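Local coordinates for 462aa long hypothetical selenium-binding protein (Sulfolobus tokodaii, PDB 2ECE), which is of unknown function but, as a beta-propeller of the selenium-binding protein family, may bind selenium, at residues D26-A31 against V447-G452; I45-V50 against K59-V64; H74-N79 against R96-P101; M385-R390 against G451-S456; V395-S400 against K415-K420. One frame throughout, in Å; residues are numbered along the deposited sequence.

Contact 1 of 5, residues D26-A31 against V447-G452; sequences DLAYVA and VRLSGG
Strands 27-31 and 447-449 run antiparallel, their axes 4.6 Å apart at the closest point. Backbone bonds come first. Tyr29 and Arg448 form a hydrogen-bonded pair. Tyr29 N gives to Arg448 O at 2.8 Å, and Arg448 N returns a bond to Tyr29 O at 2.9 Å. Beyond it, Ser450 N reaches Leu27 O at 3.0 Å in an almost straight bond.

One side chain adds a polar bond. Ser450 OG sits between its own backbone N and carbonyl carbon (chi1 57°). There it accepts from Leu27 N at 3.0 Å, so Leu27 is gripped at both its N and its O. A type II turn from Leu449 to Gly452 follows and leads the chain off the sheet.

Apolar contacts lie on the face of Ala28, Val30, Val447 and Leu449. Ala28 CB meets Leu449 CD2 at 3.8 Å and Val447 CG1 at 4.1 Å. Val30 and Val447 stand side by side, with CG2 against CG2. The other face carries Tyr29 and Arg448, which part at their tips. Tyr29 OH bonds to Pro117 O, and Arg448 NE to Phe76 O.

The sheet thus takes three strands from near the N terminus and its edge strand 443-449 from near the C terminus. This is the Velcro-like ring closure of a beta-propeller.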
# COMPACT_ATOMS: atom_id res chain seq x y z
N ASP A 26 -17.61 -9.23 0.85
CA ASP A 26 -17.95 -10.32 1.76
C ASP A 26 -16.71 -10.79 2.52
O ASP A 26 -16.80 -11.28 3.65
CB ASP A 26 -18.50 -11.54 1.01
CG ASP A 26 -19.93 -11.37 0.57
OD1 ASP A 26 -20.74 -10.80 1.34
OD2 ASP A 26 -20.26 -11.82 -0.55
N LEU A 27 -15.54 -10.63 1.90
CA LEU A 27 -14.29 -11.08 2.49
C LEU A 27 -13.17 -10.07 2.38
O LEU A 27 -13.20 -9.17 1.55
CB LEU A 27 -13.83 -12.37 1.81
CG LEU A 27 -14.81 -13.52 1.71
CD1 LEU A 27 -14.34 -14.48 0.61
CD2 LEU A 27 -14.93 -14.22 3.06
N ALA A 28 -12.15 -10.28 3.21
CA ALA A 28 -10.97 -9.44 3.23
C ALA A 28 -9.75 -10.36 3.25
O ALA A 28 -9.59 -11.16 4.17
CB ALA A 28 -10.97 -8.54 4.46
N TYR A 29 -8.93 -10.26 2.22
CA TYR A 29 -7.72 -11.07 2.16
C TYR A 29 -6.64 -10.21 2.80
O TYR A 29 -6.50 -9.03 2.47
CB TYR A 29 -7.39 -11.39 0.70
CG TYR A 29 -8.45 -12.23 0.02
CD1 TYR A 29 -8.69 -13.55 0.42
CD2 TYR A 29 -9.23 -11.71 -1.02
CE1 TYR A 29 -9.67 -14.33 -0.20
CE2 TYR A 29 -10.21 -12.48 -1.64
CZ TYR A 29 -10.43 -13.79 -1.23
OH TYR A 29 -11.38 -14.57 -1.86
N VAL A 30 -5.88 -10.79 3.72
CA VAL A 30 -4.85 -10.02 4.41
C VAL A 30 -3.47 -10.66 4.35
O VAL A 30 -3.30 -11.83 4.69
CB VAL A 30 -5.25 -9.81 5.89
CG1 VAL A 30 -4.27 -8.85 6.57
CG2 VAL A 30 -6.68 -9.27 5.97
N ALA A 31 -2.49 -9.88 3.93
CA ALA A 31 -1.12 -10.37 3.85
C ALA A 31 -0.59 -10.40 5.28
O ALA A 31 -0.51 -9.36 5.94
CB ALA A 31 -0.28 -9.45 2.99
N VAL A 447 -4.45 -5.18 2.78
CA VAL A 447 -5.76 -5.80 2.75
C VAL A 447 -6.39 -5.63 1.37
O VAL A 447 -6.35 -4.54 0.81
CB VAL A 447 -6.70 -5.16 3.82
CG1 VAL A 447 -8.12 -5.69 3.68
CG2 VAL A 447 -6.16 -5.45 5.21
N ARG A 448 -6.95 -6.70 0.83
CA ARG A 448 -7.63 -6.64 -0.46
C ARG A 448 -9.04 -7.18 -0.24
O ARG A 448 -9.21 -8.32 0.20
CB ARG A 448 -6.92 -7.47 -1.54
CG ARG A 448 -6.19 -6.62 -2.59
CD ARG A 448 -4.90 -6.00 -2.02
NE ARG A 448 -4.35 -4.92 -2.84
CZ ARG A 448 -4.82 -3.67 -2.86
NH1 ARG A 448 -5.86 -3.34 -2.10
NH2 ARG A 448 -4.25 -2.76 -3.62
N LEU A 449 -10.04 -6.35 -0.53
CA LEU A 449 -11.42 -6.76 -0.34
C LEU A 449 -11.97 -7.50 -1.56
O LEU A 449 -11.72 -7.11 -2.70
CB LEU A 449 -12.29 -5.53 -0.05
CG LEU A 449 -11.79 -4.63 1.09
CD1 LEU A 449 -12.68 -3.38 1.18
CD2 LEU A 449 -11.80 -5.41 2.40
N SER A 450 -12.71 -8.58 -1.32
CA SER A 450 -13.29 -9.34 -2.42
C SER A 450 -14.14 -8.39 -3.25
O SER A 450 -14.91 -7.60 -2.71
CB SER A 450 -14.15 -10.49 -1.87
OG SER A 450 -15.17 -10.00 -1.02
N GLY A 451 -13.99 -8.44 -4.57
CA GLY A 451 -14.77 -7.56 -5.42
C GLY A 451 -14.10 -6.22 -5.71
O GLY A 451 -14.66 -5.37 -6.40
N GLY A 452 -12.90 -6.02 -5.17
CA GLY A 452 -12.18 -4.78 -5.40
C GLY A 452 -12.35 -3.75 -4.29
O GLY A 452 -13.33 -3.79 -3.55

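Contact 2 of 5, residues I45-V50 against K59-V64; sequences IAVVDV and KIVHKV
Val47 carries the middle of this antiparallel pair, strands 45-49 and 60-64. Its CB lies 3.6 Å from His62 O. From there the two methyls part. CG1, anti to the backbone N (chi1 -178°), meets Val61 CG2 at 3.7 Å, and the two valine side chains cross at about a right angle. CG2, beside the backbone N, comes to 4.1 Å from His62 CB and also lies at the edge of the imidazole, near its plane.

The backbone of Val47 is held on both sides of this side chain. Val47 N gives to His62 O, and Val47 O accepts from Val61 N, each at 2.8 Å. One carbonyl and one N-H thus bond to two consecutive residues. Val61 has helix-like backbone angles (phi -97°, psi -9°) where its neighbours are extended. Opposite the single Val47 stand Val61 and His62, which is a classic beta bulge.

Regular pairing resumes on each side of it. Val64 N bonds to Ile45 O, and Asp49 N bonds to Lys59 O at 3.0 Å. Asp49 CB packs on Val61 CG1 at 4.0 Å, while its carboxylate turns to Arg118, Thr56 and Ser54.

Val48 and Ile60 lie on the face that meets strand 429-438. The pair is a bulged beta hairpin, the outer two strands of a four-stranded propeller blade.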
# COMPACT_ATOMS: atom_id res chain seq x y z
N ILE A 45 -1.59 -15.79 3.70
CA ILE A 45 -2.67 -14.89 3.33
C ILE A 45 -3.84 -15.33 4.19
O ILE A 45 -4.24 -16.50 4.17
CB ILE A 45 -3.08 -15.04 1.84
CG1 ILE A 45 -2.03 -14.39 0.94
CG2 ILE A 45 -4.46 -14.40 1.62
CD1 ILE A 45 -2.01 -12.87 1.01
N ALA A 46 -4.39 -14.41 4.96
CA ALA A 46 -5.52 -14.75 5.82
C ALA A 46 -6.81 -14.34 5.13
O ALA A 46 -6.88 -13.30 4.49
CB ALA A 46 -5.39 -14.04 7.15
N VAL A 47 -7.82 -15.19 5.26
CA VAL A 47 -9.13 -14.91 4.68
C VAL A 47 -10.04 -14.53 5.84
O VAL A 47 -10.36 -15.36 6.69
CB VAL A 47 -9.71 -16.14 3.96
CG1 VAL A 47 -11.05 -15.78 3.34
CG2 VAL A 47 -8.74 -16.63 2.89
N VAL A 48 -10.44 -13.26 5.88
CA VAL A 48 -11.30 -12.75 6.93
C VAL A 48 -12.73 -12.51 6.45
O VAL A 48 -12.96 -11.84 5.44
CB VAL A 48 -10.74 -11.43 7.51
CG1 VAL A 48 -11.68 -10.88 8.57
CG2 VAL A 48 -9.36 -11.67 8.11
N ASP A 49 -13.69 -13.08 7.19
CA ASP A 49 -15.11 -12.92 6.88
C ASP A 49 -15.46 -11.53 7.36
O ASP A 49 -15.36 -11.21 8.55
CB ASP A 49 -15.98 -13.95 7.62
CG ASP A 49 -17.41 -13.98 7.10
OD1 ASP A 49 -17.93 -12.91 6.72
OD2 ASP A 49 -18.00 -15.09 7.07
N VAL A 50 -15.87 -10.70 6.42
CA VAL A 50 -16.16 -9.33 6.71
C VAL A 50 -17.63 -8.89 6.54
O VAL A 50 -17.93 -7.70 6.58
CB VAL A 50 -15.15 -8.48 5.87
CG1 VAL A 50 -15.85 -7.59 4.87
CG2 VAL A 50 -14.24 -7.72 6.79
N LYS A 59 -14.00 -13.16 11.65
CA LYS A 59 -13.19 -14.34 11.95
C LYS A 59 -12.28 -14.70 10.79
O LYS A 59 -12.63 -14.46 9.63
CB LYS A 59 -14.07 -15.55 12.21
CG LYS A 59 -14.65 -15.71 13.60
CD LYS A 59 -15.35 -17.06 13.63
CE LYS A 59 -15.77 -17.50 15.02
NZ LYS A 59 -16.48 -18.80 14.92
N ILE A 60 -11.12 -15.28 11.09
CA ILE A 60 -10.23 -15.73 10.04
C ILE A 60 -10.83 -17.09 9.72
O ILE A 60 -10.85 -17.98 10.58
CB ILE A 60 -8.80 -15.94 10.56
CG1 ILE A 60 -8.19 -14.60 10.96
CG2 ILE A 60 -7.97 -16.63 9.49
CD1 ILE A 60 -6.91 -14.73 11.78
N VAL A 61 -11.33 -17.27 8.51
CA VAL A 61 -11.95 -18.54 8.16
C VAL A 61 -11.02 -19.49 7.42
O VAL A 61 -11.35 -20.66 7.23
CB VAL A 61 -13.22 -18.30 7.34
CG1 VAL A 61 -14.21 -17.49 8.17
CG2 VAL A 61 -12.88 -17.56 6.06
N HIS A 62 -9.86 -18.98 7.02
CA HIS A 62 -8.88 -19.80 6.30
C HIS A 62 -7.55 -19.06 6.21
O HIS A 62 -7.50 -17.83 6.20
CB HIS A 62 -9.38 -20.12 4.89
CG HIS A 62 -8.51 -21.09 4.14
ND1 HIS A 62 -8.40 -22.42 4.49
CD2 HIS A 62 -7.69 -20.92 3.08
CE1 HIS A 62 -7.56 -23.03 3.67
NE2 HIS A 62 -7.12 -22.14 2.80
N LYS A 63 -6.47 -19.84 6.14
CA LYS A 63 -5.13 -19.30 6.03
C LYS A 63 -4.44 -20.02 4.89
O LYS A 63 -4.35 -21.24 4.87
CB LYS A 63 -4.34 -19.50 7.33
CG LYS A 63 -4.81 -18.66 8.51
CD LYS A 63 -3.90 -18.88 9.72
CE LYS A 63 -4.28 -17.98 10.88
NZ LYS A 63 -3.31 -18.08 12.01
N VAL A 64 -3.98 -19.25 3.90
CA VAL A 64 -3.27 -19.84 2.78
C VAL A 64 -1.81 -19.81 3.22
O VAL A 64 -1.09 -18.85 2.97
CB VAL A 64 -3.44 -19.01 1.50
CG1 VAL A 64 -2.77 -19.71 0.33
CG2 VAL A 64 -4.93 -18.80 1.22

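Contact 3 of 5, residues H74-N79 against R96-P101; sequences HHFGWN and RFLIVP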
# COMPACT_ATOMS: atom_id res chain seq x y z
N HIS A 74 3.90 -8.38 1.99
CA HIS A 74 3.68 -6.96 2.24
C HIS A 74 2.46 -6.44 1.46
O HIS A 74 1.33 -6.47 1.93
CB HIS A 74 4.96 -6.32 1.76
CG HIS A 74 5.16 -4.90 2.17
ND1 HIS A 74 5.79 -4.55 3.34
CD2 HIS A 74 4.96 -3.74 1.50
CE1 HIS A 74 5.97 -3.24 3.38
NE2 HIS A 74 5.47 -2.72 2.27
N HIS A 75 2.69 -6.24 0.17
CA HIS A 75 1.66 -5.72 -0.73
C HIS A 75 1.33 -6.82 -1.73
O HIS A 75 2.18 -7.67 -2.02
CB HIS A 75 2.16 -4.47 -1.50
CG HIS A 75 2.02 -3.18 -0.76
ND1 HIS A 75 1.88 -3.11 0.62
CD2 HIS A 75 2.02 -1.89 -1.19
CE1 HIS A 75 1.80 -1.85 0.99
NE2 HIS A 75 1.89 -1.09 -0.09
N PHE A 76 0.10 -6.84 -2.22
CA PHE A 76 -0.30 -7.82 -3.23
C PHE A 76 -1.50 -7.30 -4.02
O PHE A 76 -2.09 -6.29 -3.65
CB PHE A 76 -0.63 -9.20 -2.61
CG PHE A 76 -1.84 -9.22 -1.71
CD1 PHE A 76 -1.79 -8.68 -0.44
CD2 PHE A 76 -3.03 -9.82 -2.14
CE1 PHE A 76 -2.91 -8.72 0.41
CE2 PHE A 76 -4.16 -9.87 -1.31
CZ PHE A 76 -4.09 -9.32 -0.03
N GLY A 77 -1.84 -7.96 -5.11
CA GLY A 77 -2.96 -7.49 -5.91
C GLY A 77 -3.58 -8.57 -6.76
O GLY A 77 -3.19 -9.73 -6.69
N TRP A 78 -4.57 -8.18 -7.57
CA TRP A 78 -5.26 -9.12 -8.45
C TRP A 78 -4.60 -9.24 -9.81
O TRP A 78 -3.90 -8.32 -10.26
CB TRP A 78 -6.70 -8.67 -8.67
CG TRP A 78 -7.51 -8.61 -7.42
CD1 TRP A 78 -7.77 -7.51 -6.66
CD2 TRP A 78 -8.22 -9.70 -6.82
NE1 TRP A 78 -8.61 -7.84 -5.62
CE2 TRP A 78 -8.90 -9.18 -5.69
CE3 TRP A 78 -8.35 -11.06 -7.12
CZ2 TRP A 78 -9.70 -9.98 -4.87
CZ3 TRP A 78 -9.15 -11.86 -6.30
CH2 TRP A 78 -9.82 -11.31 -5.19
N ASN A 79 -4.84 -10.36 -10.48
CA ASN A 79 -4.29 -10.59 -11.81
C ASN A 79 -4.97 -9.65 -12.81
O ASN A 79 -4.36 -9.18 -13.76
CB ASN A 79 -4.52 -12.05 -12.25
CG ASN A 79 -5.99 -12.37 -12.43
OD1 ASN A 79 -6.77 -12.30 -11.48
ND2 ASN A 79 -6.38 -12.72 -13.65
N ARG A 96 -9.48 -13.17 -10.75
CA ARG A 96 -9.47 -14.50 -10.17
C ARG A 96 -8.30 -14.84 -9.26
O ARG A 96 -8.47 -15.51 -8.24
CB ARG A 96 -9.54 -15.52 -11.31
CG ARG A 96 -9.40 -16.95 -10.87
CD ARG A 96 -9.73 -17.90 -12.00
NE ARG A 96 -9.69 -19.27 -11.52
CZ ARG A 96 -10.04 -20.33 -12.24
NH1 ARG A 96 -10.46 -20.18 -13.49
NH2 ARG A 96 -9.98 -21.54 -11.70
N PHE A 97 -7.11 -14.37 -9.63
CA PHE A 97 -5.92 -14.70 -8.85
C PHE A 97 -5.30 -13.58 -8.05
O PHE A 97 -5.20 -12.44 -8.52
CB PHE A 97 -4.85 -15.27 -9.76
CG PHE A 97 -5.34 -16.36 -10.68
CD1 PHE A 97 -5.86 -16.05 -11.93
CD2 PHE A 97 -5.26 -17.69 -10.29
CE1 PHE A 97 -6.31 -17.05 -12.78
CE2 PHE A 97 -5.70 -18.71 -11.13
CZ PHE A 97 -6.23 -18.39 -12.38
N LEU A 98 -4.87 -13.90 -6.84
CA LEU A 98 -4.16 -12.93 -6.01
C LEU A 98 -2.71 -13.15 -6.42
O LEU A 98 -2.24 -14.29 -6.47
CB LEU A 98 -4.33 -13.24 -4.52
CG LEU A 98 -5.73 -13.05 -3.91
CD1 LEU A 98 -5.68 -13.44 -2.43
CD2 LEU A 98 -6.18 -11.61 -4.08
N ILE A 99 -2.02 -12.06 -6.73
CA ILE A 99 -0.61 -12.08 -7.12
C ILE A 99 0.10 -11.60 -5.86
O ILE A 99 0.05 -10.42 -5.52
CB ILE A 99 -0.36 -11.08 -8.28
CG1 ILE A 99 -1.35 -11.35 -9.42
CG2 ILE A 99 1.06 -11.21 -8.81
CD1 ILE A 99 -1.24 -12.73 -10.02
N VAL A 100 0.76 -12.54 -5.16
CA VAL A 100 1.42 -12.26 -3.89
C VAL A 100 2.94 -12.41 -3.92
O VAL A 100 3.46 -13.52 -3.92
CB VAL A 100 0.86 -13.20 -2.80
CG1 VAL A 100 1.46 -12.84 -1.43
CG2 VAL A 100 -0.66 -13.10 -2.78
N PRO A 101 3.67 -11.28 -3.90
CA PRO A 101 5.13 -11.33 -3.94
C PRO A 101 5.80 -11.26 -2.56
O PRO A 101 5.20 -10.79 -1.59
CB PRO A 101 5.48 -10.12 -4.79
CG PRO A 101 4.50 -9.10 -4.25
CD PRO A 101 3.19 -9.91 -4.16
O HOH W 1 3.01 -9.67 -0.29
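This contact pairs strands 77-78 and 97-101, the first two strands of a four-stranded propeller blade. A water joins the ends, accepting from His74 N and donating to His75 O and Pro101 O. Phe76 CB lies against Val100 CG2 at 3.9 Å. Its ring runs beside Leu98, whose CD2 sits in the ring plane at the edge. Gly77 forms the hydrogen-bonded pair with Ile99, and Ile99 N meets Gly77 O at 2.6 Å, nearly along the C=O axis. Trp78 offers one face to the same Leu98 CD2, 3.6 Å from the six-ring centroid. At Asn79 the side chain adds to the backbone bond from Asn79 N to Phe97 O. Asn79 OD1 takes Arg96 N on a lone pair at 2.9 Å and Phe97 N from above the amide plane at 2.8 Å. An alanine here would take away the acceptor of both N-H groups and would probably loosen the start of strand 97-101. Asn79 CG also meets the edge of the Phe97 ring, 3.7 Å from Phe97 CD1.

Contact 4 of 5, residues M385-R390 against G451-S456; sequences MLEISR and GGDASS
An Asx turn at Asp453 docks on strand 386-388, the first strand of a propeller blade. Two carboxylates meet here. Those of Glu387 and Asp453 are stacked, their planes only 13° apart, while the side chains cross at about a right angle. Glu387 CD is 3.3 Å from Asp453 OD1. Such like charges would repel, and Arg448 probably offsets this: its NH1 forms a salt bridge with Asp453 OD1.

Glu387 starts anti to its backbone N and bends at chi2 (41°). The bend brings OE2 back to its neighbour Ile388 N, at 2.8 Å. Ser455 OG donates to Glu387 OE1 at 2.4 Å, a very short bond. Both oxygens are met from above the carboxylate plane. An alanine in place of Glu387 would remove the acceptors of Ser455 OG and Ile388 N and would probably loosen the turn against the strand.

Asp453 OD1 accepts from Ser455 N at 3.0 Å through its anti lone pair, which makes the Asx turn. Ala454 N then bonds to Ile388 O, and Ala454 CB packs on Ile388 CB at 3.8 Å.

Arg390 bends at chi3 (-68°), which turns NE to the glycine carbonyls; NH1 and NH2 go to Ala19 O and Pro23 O. Arg390 NE bonds to Gly452 O at 3.2 Å, from well above the carbonyl plane, and weakly to Gly451 O at 3.1 Å.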
# COMPACT_ATOMS: atom_id res chain seq x y z
N MET A 385 -1.16 0.18 7.13
CA MET A 385 -1.90 0.04 5.88
C MET A 385 -3.38 0.27 6.12
O MET A 385 -3.92 -0.08 7.16
CB MET A 385 -1.70 -1.35 5.27
CG MET A 385 -0.38 -1.55 4.55
SD MET A 385 0.06 -0.18 3.46
CE MET A 385 -1.10 -0.40 2.10
N LEU A 386 -4.02 0.88 5.12
CA LEU A 386 -5.45 1.17 5.17
C LEU A 386 -6.09 0.67 3.89
O LEU A 386 -5.42 0.55 2.86
CB LEU A 386 -5.69 2.68 5.24
CG LEU A 386 -5.03 3.55 6.32
CD1 LEU A 386 -5.24 5.02 6.00
CD2 LEU A 386 -5.63 3.20 7.67
N GLU A 387 -7.38 0.38 3.95
CA GLU A 387 -8.10 0.01 2.75
C GLU A 387 -9.55 0.42 2.93
O GLU A 387 -10.11 0.28 4.02
CB GLU A 387 -8.00 -1.48 2.45
CG GLU A 387 -8.38 -1.75 1.00
CD GLU A 387 -7.81 -0.70 0.06
OE1 GLU A 387 -6.61 -0.81 -0.29
OE2 GLU A 387 -8.54 0.25 -0.31
N ILE A 388 -10.15 0.95 1.87
CA ILE A 388 -11.52 1.45 1.94
C ILE A 388 -12.48 0.67 1.06
O ILE A 388 -12.16 0.33 -0.08
CB ILE A 388 -11.59 2.92 1.49
CG1 ILE A 388 -10.41 3.70 2.08
CG2 ILE A 388 -12.91 3.53 1.93
CD1 ILE A 388 -10.12 5.02 1.34
N SER A 389 -13.68 0.40 1.58
CA SER A 389 -14.69 -0.30 0.81
C SER A 389 -15.04 0.61 -0.37
O SER A 389 -14.83 1.82 -0.31
CB SER A 389 -15.93 -0.55 1.67
OG SER A 389 -16.41 0.66 2.22
N ARG A 390 -15.58 0.02 -1.43
CA ARG A 390 -15.95 0.81 -2.60
C ARG A 390 -17.02 1.84 -2.28
O ARG A 390 -17.00 2.94 -2.85
CB ARG A 390 -16.40 -0.12 -3.73
CG ARG A 390 -15.23 -0.65 -4.55
CD ARG A 390 -15.62 -1.72 -5.56
NE ARG A 390 -16.04 -2.96 -4.93
CZ ARG A 390 -17.30 -3.25 -4.61
NH1 ARG A 390 -18.27 -2.38 -4.86
NH2 ARG A 390 -17.59 -4.41 -4.03
N GLY A 451 -13.99 -8.44 -4.57
CA GLY A 451 -14.77 -7.56 -5.42
C GLY A 451 -14.10 -6.22 -5.71
O GLY A 451 -14.66 -5.37 -6.40
N GLY A 452 -12.90 -6.02 -5.17
CA GLY A 452 -12.18 -4.78 -5.40
C GLY A 452 -12.35 -3.75 -4.29
O GLY A 452 -13.33 -3.79 -3.55
N ASP A 453 -11.39 -2.84 -4.18
CA ASP A 453 -11.44 -1.79 -3.17
C ASP A 453 -10.89 -0.49 -3.73
O ASP A 453 -10.72 -0.34 -4.94
CB ASP A 453 -10.65 -2.22 -1.92
CG ASP A 453 -9.28 -2.77 -2.27
OD1 ASP A 453 -8.49 -2.03 -2.88
OD2 ASP A 453 -8.99 -3.94 -1.93
N ALA A 454 -10.61 0.46 -2.84
CA ALA A 454 -10.12 1.77 -3.25
C ALA A 454 -8.68 1.87 -3.75
O ALA A 454 -8.28 2.93 -4.24
CB ALA A 454 -10.33 2.76 -2.10
N SER A 455 -7.88 0.81 -3.63
CA SER A 455 -6.50 0.88 -4.10
C SER A 455 -6.12 -0.29 -5.00
O SER A 455 -4.97 -0.43 -5.40
CB SER A 455 -5.53 0.93 -2.91
OG SER A 455 -5.35 -0.35 -2.33
N SER A 456 -7.11 -1.11 -5.34
CA SER A 456 -6.87 -2.28 -6.17
C SER A 456 -7.17 -2.09 -7.65
O SER A 456 -6.59 -2.78 -8.49
CB SER A 456 -7.71 -3.45 -5.66
OG SER A 456 -9.08 -3.20 -5.89

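Contact 5 of 5, residues V395-S400 against K415-K420; sequences VYVTNS and KGWMVK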
# COMPACT_ATOMS: atom_id res chain seq x y z
N VAL A 395 -13.41 1.45 6.61
CA VAL A 395 -11.96 1.55 6.44
C VAL A 395 -11.32 0.45 7.29
O VAL A 395 -11.55 0.37 8.49
CB VAL A 395 -11.41 2.91 6.92
CG1 VAL A 395 -9.91 2.99 6.64
CG2 VAL A 395 -12.14 4.05 6.22
N TYR A 396 -10.55 -0.42 6.65
CA TYR A 396 -9.89 -1.50 7.36
C TYR A 396 -8.47 -1.05 7.66
O TYR A 396 -7.83 -0.39 6.84
CB TYR A 396 -9.92 -2.76 6.50
CG TYR A 396 -11.33 -3.25 6.25
CD1 TYR A 396 -11.98 -4.07 7.17
CD2 TYR A 396 -12.03 -2.87 5.10
CE1 TYR A 396 -13.30 -4.48 6.97
CE2 TYR A 396 -13.35 -3.28 4.89
CZ TYR A 396 -13.98 -4.09 5.82
OH TYR A 396 -15.27 -4.52 5.61
N VAL A 397 -7.97 -1.40 8.85
CA VAL A 397 -6.65 -0.96 9.28
C VAL A 397 -5.78 -2.08 9.86
O VAL A 397 -6.26 -2.85 10.70
CB VAL A 397 -6.79 0.12 10.37
CG1 VAL A 397 -5.44 0.78 10.64
CG2 VAL A 397 -7.84 1.15 9.97
N THR A 398 -4.53 -2.18 9.41
CA THR A 398 -3.60 -3.17 9.95
C THR A 398 -2.41 -2.38 10.53
O THR A 398 -2.33 -1.17 10.33
CB THR A 398 -3.13 -4.21 8.91
OG1 THR A 398 -2.51 -3.54 7.80
CG2 THR A 398 -4.32 -5.05 8.44
N ASN A 399 -1.47 -3.05 11.18
CA ASN A 399 -0.41 -2.30 11.89
C ASN A 399 1.08 -2.53 11.67
O ASN A 399 1.89 -1.91 12.36
CB ASN A 399 -0.68 -2.44 13.39
CG ASN A 399 -0.61 -3.88 13.86
OD1 ASN A 399 -0.98 -4.80 13.12
ND2 ASN A 399 -0.13 -4.08 15.08
N SER A 400 1.45 -3.41 10.74
CA SER A 400 2.86 -3.67 10.50
C SER A 400 3.39 -2.91 9.29
O SER A 400 2.70 -2.78 8.28
CB SER A 400 3.08 -5.17 10.32
OG SER A 400 4.42 -5.43 9.96
N LYS A 415 2.45 -7.18 17.26
CA LYS A 415 1.58 -8.30 16.96
C LYS A 415 0.44 -7.76 16.10
O LYS A 415 -0.13 -6.71 16.39
CB LYS A 415 1.05 -8.92 18.25
CG LYS A 415 2.16 -9.59 19.07
CD LYS A 415 1.67 -10.07 20.42
CE LYS A 415 2.83 -10.66 21.22
NZ LYS A 415 2.39 -11.06 22.59
N GLY A 416 0.12 -8.49 15.03
CA GLY A 416 -0.90 -8.04 14.11
C GLY A 416 -2.36 -8.04 14.51
O GLY A 416 -2.83 -8.91 15.25
N TRP A 417 -3.06 -7.03 14.02
CA TRP A 417 -4.49 -6.89 14.23
C TRP A 417 -5.10 -6.22 13.01
O TRP A 417 -4.38 -5.73 12.14
CB TRP A 417 -4.84 -6.06 15.50
CG TRP A 417 -4.06 -4.77 15.77
CD1 TRP A 417 -3.12 -4.58 16.74
CD2 TRP A 417 -4.23 -3.49 15.12
NE1 TRP A 417 -2.70 -3.27 16.75
CE2 TRP A 417 -3.36 -2.58 15.77
CE3 TRP A 417 -5.02 -3.02 14.06
CZ2 TRP A 417 -3.26 -1.23 15.40
CZ3 TRP A 417 -4.93 -1.68 13.69
CH2 TRP A 417 -4.05 -0.80 14.36
N MET A 418 -6.42 -6.25 12.94
CA MET A 418 -7.12 -5.58 11.87
C MET A 418 -8.32 -4.92 12.51
O MET A 418 -9.13 -5.57 13.17
CB MET A 418 -7.59 -6.54 10.78
CG MET A 418 -8.42 -5.79 9.73
SD MET A 418 -8.51 -6.55 8.11
CE MET A 418 -9.37 -8.02 8.51
N VAL A 419 -8.40 -3.61 12.33
CA VAL A 419 -9.46 -2.82 12.90
C VAL A 419 -10.36 -2.28 11.80
O VAL A 419 -9.90 -2.03 10.68
CB VAL A 419 -8.86 -1.65 13.70
CG1 VAL A 419 -9.86 -0.52 13.84
CG2 VAL A 419 -8.43 -2.15 15.08
N LYS A 420 -11.64 -2.12 12.11
CA LYS A 420 -12.58 -1.57 11.15
C LYS A 420 -13.06 -0.22 11.65
O LYS A 420 -13.37 -0.05 12.83
CB LYS A 420 -13.78 -2.49 10.93
CG LYS A 420 -14.78 -1.87 9.95
CD LYS A 420 -15.81 -2.86 9.40
CE LYS A 420 -17.00 -3.07 10.33
NZ LYS A 420 -18.11 -3.79 9.64
O HOH W 2 -17.33 -5.23 7.41
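Strands 395-398 and 417-420 run antiparallel, with axes 4.5 Å apart and Val397 and Val419 as their hydrogen-bonded pair. Val397 N meets Val419 O at 2.7 Å.

Asn399 and Trp417 dominate the side chains. In both, CG sits between the backbone N and the carbonyl carbon. The Asn399 amide lies over one face of the indole, offset toward the rim, with the planes 22° apart. Asn399 CB stands 3.7 Å from the centroid of the Trp417 six-membered ring, a CH-pi contact. The amide also grips the backbone. Asn399 ND2 gives a straight bond to Lys415 O at 2.9 Å, and Asn399 OD1 takes Trp417 N at 3.2 Å. Asn399 ND2 and Trp417 NE1 do not bond to each other. Both give to Thr380 O.

At the other end, Tyr396 and Lys420 lie side by side, with CE1 against CD at 3.9 Å. A water joins their tips, donating to Tyr396 OH and accepting from Lys420 NZ. Tyr396 OH also bonds to Glu25, and Lys420 NZ to Tyr57. Between these ends, Met418 SD makes an oblique Met-aromatic contact with Tyr396.

The amide of Asn399 is thus fixed by bonds at its N and O and by the ring beneath it. Its orientation is probably well defined, and it replaces backbone pairing where the strands part.

From the N terminus, strand 27-33 opens contact 1, which closes only near the C terminus, at 447-452. Contacts 2, 3 and 5 all fall within that span. Contact 2 closes first, a hairpin in the sheet that contact 1 completes. Contact 3 follows in series and pairs strands of the next blade. Contact 4 opens at 385-390 and encloses contact 5, which lies in the same sheet. Contact 4 ends at 451-456, overlapping the last two residues of contact 1 and running past them, so contacts 1 and 4 end on the same piece of chain. The Arg448 side chain joins contacts 1, 3 and 4. Three blades of the propeller are thus tied together where its ring closes.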